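Local coordinates for FAD:protein FMN transferase (Vibrio cholerae, PDB 6NXI) that probably transfers the FMN moiety of FAD onto a threonine hydroxyl of target flavoproteins, using magnesium, at residues L10-Y23 with L35-N47. Residues are numbered along the deposited sequence; the frame is centred on the assembly and turned at random.
Sequences LSGPTMGTTYNIKY and LQTEIDRLLEEVN. With FAD (flavin-adenine dinucleotide), chain B.
The phenol of Tyr-19 reaches helix 35-47 between Gln-36 and Asp-40, one turn apart. Its OH donates to Asp-40 OD1 at 2.6 Å; OD1 lies at the ring edge, near its plane, and is met syn, 29° out of the carboxylate plane. The OH accepts a nearly straight bond (168°) from Gln-36 NE2 at 3.0 Å. Both bonds fix the hydroxyl and should hold the ring's rotation. Chi1 of 67° turns the ring across the neighbouring strand on the hairpin's helix-facing side. Gly-12, lacking a side chain there, lets its N lie close over the centre of one face; Ile-39 CG2 is offset toward the rim of the other.

Beside the ring, branched aliphatics pack: Ile-21 CD1 meets Ile-39 CG2 at 3.7 Å, and Leu-43 CD1 approaches Tyr-19 CD1. Asn-47 ND2 donates a bent bond to Thr-14 OG1 (2.9 Å) and another to Leu-43 O, orienting the amide with OD1 toward FAD C6. Long, unbranched Met-15 crosses Asn-47 obliquely and rests CE on Val-46 CG1 (3.7 Å).

This sheet-edge beta hairpin packs on helix 32-50, Ile-21 also reaching Val-165 of helix 157-171; its type I' turn puts Met-15 O 3.1 Å from FAD N10 in the ApbE-family flavin pocket.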
loop_
_atom_site.group_PDB
_atom_site.type_symbol
_atom_site.label_atom_id
_atom_site.label_comp_id
_atom_site.label_asym_id
_atom_site.label_seq_id
_atom_site.Cartn_x
_atom_site.Cartn_y
_atom_site.Cartn_z
ATOM N N LEU A 10 -2.474 12.780 17.007
ATOM C CA LEU A 10 -3.779 12.941 16.365
ATOM C C LEU A 10 -4.241 11.597 15.801
ATOM O O LEU A 10 -3.406 10.848 15.287
ATOM C CB LEU A 10 -3.621 13.932 15.219
ATOM C CG LEU A 10 -3.054 15.298 15.591
ATOM C CD1 LEU A 10 -2.959 16.151 14.351
ATOM C CD2 LEU A 10 -3.886 15.995 16.661
ATOM N N SER A 11 -5.522 11.314 15.899
ATOM C CA SER A 11 -6.073 10.048 15.359
ATOM C C SER A 11 -7.428 10.345 14.751
ATOM O O SER A 11 -8.145 11.247 15.236
ATOM C CB SER A 11 -6.151 9.012 16.434
ATOM O OG SER A 11 -6.414 7.739 15.882
ATOM N N GLY A 12 -7.759 9.614 13.709
ATOM C CA GLY A 12 -9.101 9.657 13.147
ATOM C C GLY A 12 -9.309 8.596 12.091
ATOM O O GLY A 12 -8.439 7.799 11.814
ATOM N N PRO A 13 -10.508 8.591 11.473
ATOM C CA PRO A 13 -10.887 7.572 10.514
ATOM C C PRO A 13 -10.539 7.998 9.087
ATOM O O PRO A 13 -10.728 9.139 8.709
ATOM C CB PRO A 13 -12.426 7.549 10.654
ATOM C CG PRO A 13 -12.787 8.996 10.943
ATOM C CD PRO A 13 -11.602 9.549 11.720
ATOM N N THR A 14 -10.057 7.038 8.317
ATOM C CA THR A 14 -9.870 7.180 6.844
ATOM C C THR A 14 -9.741 5.794 6.217
ATOM O O THR A 14 -9.118 4.927 6.812
ATOM C CB THR A 14 -8.676 8.097 6.516
ATOM O OG1 THR A 14 -8.811 8.578 5.170
ATOM C CG2 THR A 14 -7.330 7.426 6.667
ATOM N N MET A 15 -10.203 5.692 4.973
ATOM C CA MET A 15 -9.936 4.541 4.070
ATOM C C MET A 15 -10.304 3.212 4.736
ATOM O O MET A 15 -9.579 2.217 4.490
ATOM C CB MET A 15 -8.471 4.532 3.685
ATOM C CG MET A 15 -8.019 5.838 3.017
ATOM S SD MET A 15 -6.295 5.797 2.560
ATOM C CE MET A 15 -5.961 7.539 2.372
ATOM N N GLY A 16 -11.343 3.203 5.561
ATOM C CA GLY A 16 -11.822 1.939 6.160
ATOM C C GLY A 16 -10.979 1.575 7.358
ATOM O O GLY A 16 -11.122 0.472 7.896
ATOM N N THR A 17 -10.058 2.460 7.732
ATOM C CA THR A 17 -9.118 2.172 8.852
ATOM C C THR A 17 -9.010 3.445 9.709
ATOM O O THR A 17 -9.917 4.295 9.662
ATOM C CB THR A 17 -7.791 1.562 8.352
ATOM O OG1 THR A 17 -6.878 1.203 9.419
ATOM C CG2 THR A 17 -7.048 2.422 7.352
ATOM N N THR A 18 -7.864 3.600 10.353
ATOM C CA THR A 18 -7.576 4.773 11.206
ATOM C C THR A 18 -6.174 5.258 10.876
ATOM O O THR A 18 -5.272 4.495 10.423
ATOM C CB THR A 18 -7.688 4.480 12.715
ATOM O OG1 THR A 18 -6.671 3.507 12.934
ATOM C CG2 THR A 18 -9.077 4.059 13.134
ATOM N N TYR A 19 -6.002 6.560 11.023
ATOM C CA TYR A 19 -4.668 7.175 10.986
ATOM C C TYR A 19 -4.233 7.555 12.408
ATOM O O TYR A 19 -5.053 7.785 13.318
ATOM C CB TYR A 19 -4.635 8.409 10.090
ATOM C CG TYR A 19 -5.424 9.606 10.550
ATOM C CD1 TYR A 19 -6.667 9.897 10.016
ATOM C CD2 TYR A 19 -4.879 10.517 11.446
ATOM C CE1 TYR A 19 -7.375 11.020 10.416
ATOM C CE2 TYR A 19 -5.587 11.617 11.881
ATOM C CZ TYR A 19 -6.848 11.867 11.365
ATOM O OH TYR A 19 -7.535 12.988 11.752
ATOM N N ASN A 20 -2.928 7.613 12.556
ATOM C CA ASN A 20 -2.245 8.023 13.796
ATOM C C ASN A 20 -1.088 8.907 13.383
ATOM O O ASN A 20 -0.216 8.463 12.661
ATOM C CB ASN A 20 -1.771 6.866 14.638
ATOM C CG ASN A 20 -2.914 6.108 15.251
ATOM O OD1 ASN A 20 -3.588 6.597 16.168
ATOM N ND2 ASN A 20 -3.113 4.894 14.742
ATOM N N ILE A 21 -1.126 10.154 13.803
ATOM C CA ILE A 21 -0.051 11.105 13.479
ATOM C C ILE A 21 0.546 11.538 14.815
ATOM O O ILE A 21 -0.214 11.957 15.693
ATOM C CB ILE A 21 -0.591 12.239 12.623
ATOM C CG1 ILE A 21 -1.052 11.650 11.280
ATOM C CG2 ILE A 21 0.460 13.350 12.491
ATOM C CD1 ILE A 21 -2.025 12.482 10.572
ATOM N N LYS A 22 1.846 11.442 14.958
ATOM C CA LYS A 22 2.569 11.947 16.143
ATOM C C LYS A 22 3.573 12.982 15.677
ATOM O O LYS A 22 4.259 12.763 14.663
ATOM C CB LYS A 22 3.275 10.838 16.926
ATOM C CG LYS A 22 2.314 9.861 17.564
ATOM C CD LYS A 22 3.061 8.713 18.285
ATOM C CE LYS A 22 2.101 7.792 19.013
ATOM N NZ LYS A 22 2.764 6.785 19.875
ATOM N N TYR A 23 3.633 14.105 16.369
ATOM C CA TYR A 23 4.632 15.127 15.992
ATOM C C TYR A 23 5.118 15.797 17.267
ATOM O O TYR A 23 4.454 15.752 18.319
ATOM C CB TYR A 23 4.087 16.096 14.933
ATOM C CG TYR A 23 3.001 16.996 15.450
ATOM C CD1 TYR A 23 1.674 16.650 15.313
ATOM C CD2 TYR A 23 3.290 18.217 16.043
ATOM C CE1 TYR A 23 0.656 17.450 15.796
ATOM C CE2 TYR A 23 2.280 19.032 16.510
ATOM C CZ TYR A 23 0.956 18.652 16.385
ATOM O OH TYR A 23 -0.067 19.438 16.850
ATOM N N LEU A 35 -4.225 21.820 12.492
ATOM C CA LEU A 35 -3.533 20.759 11.726
ATOM C C LEU A 35 -4.495 19.619 11.446
ATOM O O LEU A 35 -4.468 19.091 10.310
ATOM C CB LEU A 35 -2.327 20.247 12.520
ATOM C CG LEU A 35 -1.207 21.258 12.722
ATOM C CD1 LEU A 35 -0.212 20.720 13.749
ATOM C CD2 LEU A 35 -0.506 21.579 11.420
ATOM N N GLN A 36 -5.251 19.140 12.435
ATOM C CA GLN A 36 -6.109 17.960 12.204
ATOM C C GLN A 36 -7.195 18.289 11.189
ATOM O O GLN A 36 -7.580 17.446 10.388
ATOM C CB GLN A 36 -6.774 17.475 13.487
ATOM C CG GLN A 36 -7.462 16.126 13.321
ATOM C CD GLN A 36 -7.568 15.377 14.630
ATOM O OE1 GLN A 36 -7.691 15.986 15.684
ATOM N NE2 GLN A 36 -7.593 14.059 14.564
ATOM N N THR A 37 -7.675 19.523 11.241
ATOM C CA THR A 37 -8.737 19.943 10.302
ATOM C C THR A 37 -8.227 19.815 8.861
ATOM O O THR A 37 -8.963 19.301 7.994
ATOM C CB THR A 37 -9.213 21.361 10.641
ATOM O OG1 THR A 37 -9.871 21.397 11.912
ATOM C CG2 THR A 37 -10.189 21.829 9.587
ATOM N N GLU A 38 -7.012 20.245 8.581
ATOM C CA GLU A 38 -6.481 20.173 7.203
ATOM C C GLU A 38 -6.118 18.729 6.873
ATOM O O GLU A 38 -6.329 18.294 5.759
ATOM C CB GLU A 38 -5.299 21.106 7.033
ATOM C CG GLU A 38 -4.803 21.136 5.605
ATOM C CD GLU A 38 -5.787 21.522 4.521
ATOM O OE1 GLU A 38 -6.929 21.989 4.806
ATOM O OE2 GLU A 38 -5.412 21.355 3.365
ATOM N N ILE A 39 -5.569 18.002 7.842
ATOM C CA ILE A 39 -5.233 16.579 7.597
ATOM C C ILE A 39 -6.508 15.838 7.212
ATOM O O ILE A 39 -6.498 15.067 6.255
ATOM C CB ILE A 39 -4.569 15.970 8.843
ATOM C CG1 ILE A 39 -3.161 16.547 8.977
ATOM C CG2 ILE A 39 -4.596 14.446 8.748
ATOM C CD1 ILE A 39 -2.577 16.318 10.354
ATOM N N ASP A 40 -7.596 16.034 7.942
ATOM C CA ASP A 40 -8.883 15.386 7.594
ATOM C C ASP A 40 -9.320 15.804 6.181
ATOM O O ASP A 40 -9.809 14.956 5.451
ATOM C CB ASP A 40 -9.933 15.630 8.665
ATOM C CG ASP A 40 -9.656 14.827 9.923
ATOM O OD1 ASP A 40 -9.040 13.748 9.790
ATOM O OD2 ASP A 40 -10.089 15.272 10.999
ATOM N N ARG A 41 -9.190 17.069 5.805
ATOM C CA ARG A 41 -9.603 17.530 4.448
ATOM C C ARG A 41 -8.754 16.831 3.374
ATOM O O ARG A 41 -9.322 16.417 2.277
ATOM C CB ARG A 41 -9.469 19.054 4.360
ATOM C CG ARG A 41 -10.156 19.655 3.138
ATOM C CD ARG A 41 -9.695 21.063 2.814
ATOM N NE ARG A 41 -8.316 21.074 2.362
ATOM C CZ ARG A 41 -7.897 20.698 1.162
ATOM N NH1 ARG A 41 -8.763 20.390 0.213
ATOM N NH2 ARG A 41 -6.607 20.698 0.897
ATOM N N LEU A 42 -7.437 16.725 3.607
ATOM C CA LEU A 42 -6.511 16.136 2.607
ATOM C C LEU A 42 -6.899 14.667 2.460
ATOM O O LEU A 42 -6.868 14.186 1.351
ATOM C CB LEU A 42 -5.062 16.349 3.043
ATOM C CG LEU A 42 -4.556 17.783 2.918
ATOM C CD1 LEU A 42 -3.291 17.966 3.724
ATOM C CD2 LEU A 42 -4.298 18.139 1.463
ATOM N N LEU A 43 -7.134 13.976 3.566
ATOM C CA LEU A 43 -7.423 12.524 3.464
ATOM C C LEU A 43 -8.813 12.282 2.842
ATOM O O LEU A 43 -8.973 11.292 2.087
ATOM C CB LEU A 43 -7.244 11.881 4.839
ATOM C CG LEU A 43 -5.806 11.815 5.304
ATOM C CD1 LEU A 43 -5.746 11.289 6.735
ATOM C CD2 LEU A 43 -4.952 10.981 4.376
ATOM N N GLU A 44 -9.797 13.110 3.160
ATOM C CA GLU A 44 -11.126 13.043 2.510
ATOM C C GLU A 44 -10.960 13.248 1.013
ATOM O O GLU A 44 -11.573 12.523 0.280
ATOM C CB GLU A 44 -12.088 14.037 3.147
ATOM C CG GLU A 44 -12.673 13.447 4.409
ATOM C CD GLU A 44 -13.504 12.228 4.073
ATOM O OE1 GLU A 44 -13.075 11.093 4.375
ATOM O OE2 GLU A 44 -14.571 12.415 3.438
ATOM N N GLU A 45 -10.111 14.186 0.588
ATOM C CA GLU A 45 -9.814 14.353 -0.858
ATOM C C GLU A 45 -9.236 13.055 -1.447
ATOM O O GLU A 45 -9.567 12.700 -2.557
ATOM C CB GLU A 45 -8.888 15.545 -1.054
ATOM C CG GLU A 45 -8.550 15.840 -2.511
ATOM C CD GLU A 45 -7.756 17.135 -2.631
ATOM O OE1 GLU A 45 -6.706 17.255 -1.954
ATOM O OE2 GLU A 45 -8.237 18.052 -3.371
ATOM N N VAL A 46 -8.280 12.415 -0.767
ATOM C CA VAL A 46 -7.706 11.164 -1.325
ATOM C C VAL A 46 -8.850 10.169 -1.534
ATOM O O VAL A 46 -8.841 9.426 -2.539
ATOM C CB VAL A 46 -6.631 10.599 -0.395
ATOM C CG1 VAL A 46 -6.193 9.244 -0.872
ATOM C CG2 VAL A 46 -5.405 11.507 -0.254
ATOM N N ASN A 47 -9.735 10.087 -0.552
ATOM C CA ASN A 47 -10.883 9.139 -0.627
ATOM C C ASN A 47 -11.824 9.537 -1.776
ATOM O O ASN A 47 -12.251 8.677 -2.559
ATOM C CB ASN A 47 -11.621 9.055 0.697
ATOM C CG ASN A 47 -10.923 8.192 1.728
ATOM O OD1 ASN A 47 -11.113 6.968 1.700
ATOM N ND2 ASN A 47 -10.097 8.800 2.564
HETATM P PA FAD B . -1.822 -4.109 0.429
HETATM O O1A FAD B . -1.137 -5.385 0.764
HETATM O O2A FAD B . -1.064 -2.842 0.447
HETATM O O5B FAD B . -2.545 -4.235 -0.991
HETATM C C5B FAD B . -3.606 -5.225 -1.047
HETATM C C4B FAD B . -4.844 -4.661 -1.700
HETATM O O4B FAD B . -4.597 -4.242 -3.065
HETATM C C3B FAD B . -5.967 -5.694 -1.775
HETATM O O3B FAD B . -6.806 -5.581 -0.625
HETATM C C2B FAD B . -6.671 -5.347 -3.092
HETATM O O2B FAD B . -7.586 -4.289 -2.917
HETATM C C1B FAD B . -5.505 -4.884 -3.956
HETATM N N9A FAD B . -4.772 -5.915 -4.660
HETATM C C8A FAD B . -4.772 -7.300 -4.440
HETATM N N7A FAD B . -3.880 -7.908 -5.183
HETATM C C5A FAD B . -3.296 -6.932 -5.966
HETATM C C6A FAD B . -2.311 -6.990 -6.963
HETATM N N6A FAD B . -1.657 -8.110 -7.319
HETATM N N1A FAD B . -1.930 -5.813 -7.499
HETATM C C2A FAD B . -2.573 -4.689 -7.126
HETATM N N3A FAD B . -3.516 -4.513 -6.190
HETATM C C4A FAD B . -3.841 -5.699 -5.648
HETATM N N1 FAD B . -11.976 -0.332 2.906
HETATM C C2 FAD B . -13.286 -0.309 3.331
HETATM O O2 FAD B . -13.773 -1.300 3.920
HETATM N N3 FAD B . -14.076 0.782 3.159
HETATM C C4 FAD B . -13.630 1.917 2.533
HETATM O O4 FAD B . -14.376 2.872 2.365
HETATM C C4X FAD B . -12.278 1.925 2.054
HETATM N N5 FAD B . -11.826 2.996 1.434
HETATM C C5X FAD B . -10.529 2.978 0.975
HETATM C C6 FAD B . -10.032 4.104 0.288
HETATM C C7 FAD B . -8.745 4.172 -0.203
HETATM C C7M FAD B . -8.276 5.415 -0.926
HETATM C C8 FAD B . -7.886 3.067 0.010
HETATM C C8M FAD B . -6.472 3.064 -0.509
HETATM C C9 FAD B . -8.368 1.942 0.686
HETATM C C9A FAD B . -9.676 1.873 1.186
HETATM N N10 FAD B . -10.198 0.752 1.843
HETATM C C10 FAD B . -11.505 0.736 2.297
HETATM C "C1'" FAD B . -9.322 -0.402 2.143
HETATM C "C2'" FAD B . -9.054 -1.296 0.987
HETATM O "O2'" FAD B . -10.259 -1.913 0.541
HETATM C "C3'" FAD B . -8.065 -2.393 1.418
HETATM O "O3'" FAD B . -8.590 -3.223 2.430
HETATM C "C4'" FAD B . -6.762 -1.870 1.992
HETATM O "O4'" FAD B . -6.348 -0.735 1.247
HETATM C "C5'" FAD B . -5.703 -2.952 2.059
HETATM O "O5'" FAD B . -4.447 -2.324 2.416
HETATM P P FAD B . -3.222 -3.233 2.839
HETATM O O1P FAD B . -3.626 -4.279 3.777
HETATM O O2P FAD B . -2.158 -2.201 3.138
HETATM O O3P FAD B . -3.008 -3.959 1.442
HETATM O O HOH W 1 -7.016 13.207 17.601
HETATM O O HOH W 2 -10.383 11.955 7.716
HETATM O O HOH W 3 -10.558 10.681 5.277
#